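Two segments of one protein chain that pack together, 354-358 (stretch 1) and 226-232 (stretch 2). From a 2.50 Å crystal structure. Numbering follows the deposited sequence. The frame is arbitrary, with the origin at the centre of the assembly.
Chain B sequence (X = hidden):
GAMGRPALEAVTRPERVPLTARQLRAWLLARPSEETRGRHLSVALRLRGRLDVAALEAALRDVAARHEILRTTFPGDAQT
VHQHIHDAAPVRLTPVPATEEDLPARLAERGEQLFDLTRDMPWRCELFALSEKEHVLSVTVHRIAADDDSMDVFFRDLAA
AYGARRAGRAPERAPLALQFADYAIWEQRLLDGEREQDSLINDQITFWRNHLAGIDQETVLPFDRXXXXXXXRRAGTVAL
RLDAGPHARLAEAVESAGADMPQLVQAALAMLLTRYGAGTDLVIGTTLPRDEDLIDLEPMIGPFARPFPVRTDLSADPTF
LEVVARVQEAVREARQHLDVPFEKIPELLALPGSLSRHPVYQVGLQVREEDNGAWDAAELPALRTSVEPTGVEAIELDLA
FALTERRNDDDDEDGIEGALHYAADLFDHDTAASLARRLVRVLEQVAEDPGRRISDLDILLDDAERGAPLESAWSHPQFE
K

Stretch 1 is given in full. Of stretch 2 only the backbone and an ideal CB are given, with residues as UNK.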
ATOM      1  N   SER B 354     -31.360  -3.339  22.336  1.00 64.81           N
ATOM      2  CA  SER B 354     -32.494  -3.216  21.432  1.00 61.31           C
ATOM      3  C   SER B 354     -32.075  -3.719  20.060  1.00 62.81           C
ATOM      4  O   SER B 354     -30.922  -3.572  19.667  1.00 61.41           O
ATOM      5  CB  SER B 354     -32.981  -1.774  21.352  1.00 57.01           C
ATOM      6  OG  SER B 354     -33.952  -1.644  20.332  1.00 64.95           O
ATOM      7  N   LEU B 355     -32.989  -4.358  19.345  1.00 63.25           N
ATOM      8  CA  LEU B 355     -32.670  -4.818  18.002  1.00 58.65           C
ATOM      9  C   LEU B 355     -32.847  -3.669  17.043  1.00 55.15           C
ATOM     10  O   LEU B 355     -32.207  -3.610  16.004  1.00 55.55           O
ATOM     11  CB  LEU B 355     -33.565  -5.976  17.573  1.00 61.14           C
ATOM     12  CG  LEU B 355     -33.578  -7.256  18.397  1.00 66.02           C
ATOM     13  CD1 LEU B 355     -34.487  -8.276  17.716  1.00 69.16           C
ATOM     14  CD2 LEU B 355     -32.169  -7.790  18.553  1.00 62.49           C
ATOM     15  N   SER B 356     -33.740  -2.758  17.411  1.00 58.91           N
ATOM     16  CA  SER B 356     -34.238  -1.747  16.489  1.00 56.07           C
ATOM     17  C   SER B 356     -33.251  -0.609  16.265  1.00 47.37           C
ATOM     18  O   SER B 356     -33.484   0.268  15.443  1.00 48.14           O
ATOM     19  CB  SER B 356     -35.557  -1.193  17.023  1.00 51.78           C
ATOM     20  OG  SER B 356     -35.500  -1.025  18.433  1.00 51.36           O
ATOM     21  N   ARG B 357     -32.148  -0.631  16.995  1.00 43.23           N
ATOM     22  CA  ARG B 357     -31.321   0.553  17.121  1.00 42.20           C
ATOM     23  C   ARG B 357     -29.860   0.200  17.343  1.00 42.79           C
ATOM     24  O   ARG B 357     -29.547  -0.772  18.034  1.00 41.69           O
ATOM     25  CB  ARG B 357     -31.841   1.410  18.276  1.00 41.47           C
ATOM     26  CG  ARG B 357     -30.858   2.411  18.821  1.00 43.85           C
ATOM     27  CD  ARG B 357     -31.339   3.010  20.117  1.00 43.94           C
ATOM     28  NE  ARG B 357     -32.744   3.368  20.019  1.00 53.72           N
ATOM     29  CZ  ARG B 357     -33.690   2.902  20.828  1.00 57.33           C
ATOM     30  NH1 ARG B 357     -33.362   2.058  21.802  1.00 56.68           N
ATOM     31  NH2 ARG B 357     -34.956   3.282  20.663  1.00 54.11           N
ATOM     32  N   HIS B 358     -28.966   0.980  16.742  1.00 38.55           N
ATOM     33  CA  HIS B 358     -27.548   0.891  17.072  1.00 37.60           C
ATOM     34  C   HIS B 358     -27.292   1.603  18.407  1.00 38.03           C
ATOM     35  O   HIS B 358     -27.694   2.752  18.587  1.00 36.22           O
ATOM     36  CB  HIS B 358     -26.692   1.497  15.957  1.00 35.63           C
ATOM     37  CG  HIS B 358     -25.236   1.162  16.062  1.00 37.03           C
ATOM     38  ND1 HIS B 358     -24.299   2.054  16.536  1.00 37.78           N
ATOM     39  CD2 HIS B 358     -24.556   0.034  15.752  1.00 32.16           C
ATOM     40  CE1 HIS B 358     -23.105   1.487  16.523  1.00 32.83           C
ATOM     41  NE2 HIS B 358     -23.237   0.260  16.053  1.00 35.25           N
ATOM     42  N   UNK B 226     -41.894   5.717  12.470  1.00 36.63           N
ATOM     43  CA  UNK B 226     -41.424   5.287  13.774  1.00 41.37           C
ATOM     44  C   UNK B 226     -40.469   4.103  13.616  1.00 46.54           C
ATOM     45  O   UNK B 226     -40.559   3.353  12.642  1.00 41.99           O
ATOM     46  CB  UNK B 226     -42.602   4.917  14.677  1.00 41.37           C
ATOM     47  N   UNK B 227     -39.553   3.957  14.573  1.00 46.32           N
ATOM     48  CA  UNK B 227     -38.619   2.847  14.586  1.00 43.85           C
ATOM     49  C   UNK B 227     -39.381   1.566  14.873  1.00 44.40           C
ATOM     50  O   UNK B 227     -40.031   1.465  15.906  1.00 47.36           O
ATOM     51  CB  UNK B 227     -37.512   3.069  15.618  1.00 43.85           C
ATOM     52  N   UNK B 228     -39.334   0.601  13.936  1.00 48.72           N
ATOM     53  CA  UNK B 228     -39.936  -0.722  14.112  1.00 47.49           C
ATOM     54  C   UNK B 228     -39.171  -1.552  15.126  1.00 54.01           C
ATOM     55  O   UNK B 228     -37.993  -1.291  15.346  1.00 56.04           O
ATOM     56  CB  UNK B 228     -39.995  -1.463  12.775  1.00 47.49           C
ATOM     57  N   UNK B 229     -39.824  -2.539  15.729  1.00 54.74           N
ATOM     58  CA  UNK B 229     -39.148  -3.419  16.681  1.00 58.83           C
ATOM     59  C   UNK B 229     -38.010  -4.193  16.018  1.00 55.84           C
ATOM     60  O   UNK B 229     -36.910  -4.294  16.564  1.00 56.28           O
ATOM     61  CB  UNK B 229     -40.150  -4.394  17.302  1.00 58.83           C
ATOM     62  N   UNK B 230     -38.283  -4.730  14.833  1.00 55.76           N
ATOM     63  CA  UNK B 230     -37.282  -5.481  14.079  1.00 54.63           C
ATOM     64  C   UNK B 230     -36.862  -4.756  12.815  1.00 50.03           C
ATOM     65  O   UNK B 230     -37.696  -4.460  11.961  1.00 56.64           O
ATOM     66  CB  UNK B 230     -37.819  -6.869  13.723  1.00 54.63           C
ATOM     67  N   UNK B 231     -35.559  -4.486  12.676  1.00 50.47           N
ATOM     68  CA  UNK B 231     -35.079  -3.686  11.548  1.00 44.21           C
ATOM     69  C   UNK B 231     -35.047  -4.476  10.249  1.00 42.81           C
ATOM     70  O   UNK B 231     -34.809  -5.681  10.263  1.00 42.58           O
ATOM     71  CB  UNK B 231     -33.682  -3.140  11.849  1.00 44.21           C
ATOM     72  N   UNK B 232     -35.287  -3.798   9.136  1.00 39.38           N
ATOM     73  CA  UNK B 232     -35.082  -4.405   7.834  1.00 40.45           C
ATOM     74  C   UNK B 232     -33.625  -4.245   7.414  1.00 38.74           C
ATOM     75  O   UNK B 232     -33.112  -5.024   6.622  1.00 37.90           O
ATOM     76  CB  UNK B 232     -36.017  -3.785   6.794  1.00 40.45           C
TER

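Neither stretch forms a regular helix or strand here.

Position 226 is out of reach. Nothing of stretch 1 lies within 5.5 Å of its ideal CB, so stretch 1 sets no preference. The residue is Ala226, which makes no contact.

Position 227 points its CA-to-CB bond toward stretch 1, and its ideal CB is 4.9 Å from Ser356 CB. Beyond lies the carbonyl of Ser356, an acceptor. The guanidinium of Arg357 is further along and would favour an acid if charge alone decided. A long donor such as Lys, Arg or Gln could reach the carbonyl. The residue is Arg227. Its NH1 donates a hydrogen bond to Ser356 O at 3.1 Å, and that oxygen sits at the guanidinium edge, near its plane. Its CD packs 3.5 Å from Ser356 CB. The two like charges come close, with Arg227 NE 3.9 Å from Arg357 NE, which lies over one face of the Arg227 group.

Position 228 points sideways, with no stretch 1 atom near its ideal CB. Phi of -71° and psi of 157° would allow proline among many others. The residue is Pro228. Pro228 CD stays 5.8 Å from Ser356 CB, and contact falls to the backbone: Pro228 O is 3.0 Å from Ser356 CB.

Position 229 points away, although its CA is 5.2 Å from that of Ser356. Small or polar residues would suit, and stretch 1 offers a side chain nothing to grip. The residue is Ala229. Its carbonyl makes the contacts, with Ala229 O 3.4 Å from Ser356 CB and 3.9 Å from Leu355 CB.

Position 230 also points away. Its ideal CB is 5.4 Å from Leu355 CD1, so an apolar residue could lie near that leucine, but many types would fit. The residue is Ile230, whose CG1 comes no closer than 4.7 Å to Leu355 CD1.

Position 231 points toward stretch 1. Its ideal CB is 4.4 Å from Leu355 O and 4.9 Å from Ser356 CA. A compact apolar residue such as Ala, Val or Pro would suit, and phi of -76° permits proline. The residue is Pro231. Its CG is 3.5 Å from Leu355 O, and its CD makes an apolar contact with Leu355 CB at 4.3 Å.

Position 232 is out of reach and unconstrained by stretch 1. The residue is Ser232, and its OG is hydrogen-bonded to a residue flanking one of the stretches.

Stretch 2, residues 226-232: ARPAIPS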
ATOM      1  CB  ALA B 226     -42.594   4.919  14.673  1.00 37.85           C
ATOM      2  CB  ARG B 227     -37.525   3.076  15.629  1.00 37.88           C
ATOM      3  CG  ARG B 227     -36.338   2.138  15.522  1.00 44.37           C
ATOM      4  CD  ARG B 227     -35.370   2.326  16.692  1.00 44.21           C
ATOM      5  NE  ARG B 227     -34.885   3.694  16.762  1.00 44.53           N
ATOM      6  CZ  ARG B 227     -33.897   4.166  16.011  1.00 46.53           C
ATOM      7  NH1 ARG B 227     -33.283   3.371  15.132  1.00 38.80           N
ATOM      8  NH2 ARG B 227     -33.527   5.433  16.135  1.00 39.22           N
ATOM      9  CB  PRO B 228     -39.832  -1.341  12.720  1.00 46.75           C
ATOM     10  CG  PRO B 228     -38.693  -0.672  12.103  1.00 48.08           C
ATOM     11  CD  PRO B 228     -38.751   0.747  12.590  1.00 48.36           C
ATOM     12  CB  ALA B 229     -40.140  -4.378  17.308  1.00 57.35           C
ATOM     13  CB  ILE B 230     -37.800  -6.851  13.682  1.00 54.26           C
ATOM     14  CG1 ILE B 230     -38.251  -7.627  14.916  1.00 51.43           C
ATOM     15  CG2 ILE B 230     -36.736  -7.600  12.911  1.00 52.52           C
ATOM     16  CD1 ILE B 230     -38.881  -8.943  14.562  1.00 51.78           C
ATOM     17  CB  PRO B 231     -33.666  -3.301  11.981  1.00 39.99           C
ATOM     18  CG  PRO B 231     -33.227  -4.460  12.818  1.00 43.52           C
ATOM     19  CD  PRO B 231     -34.455  -4.940  13.543  1.00 48.42           C
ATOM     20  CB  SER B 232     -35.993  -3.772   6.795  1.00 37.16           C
ATOM     21  OG  SER B 232     -35.461  -2.534   6.370  1.00 41.08           O
TER
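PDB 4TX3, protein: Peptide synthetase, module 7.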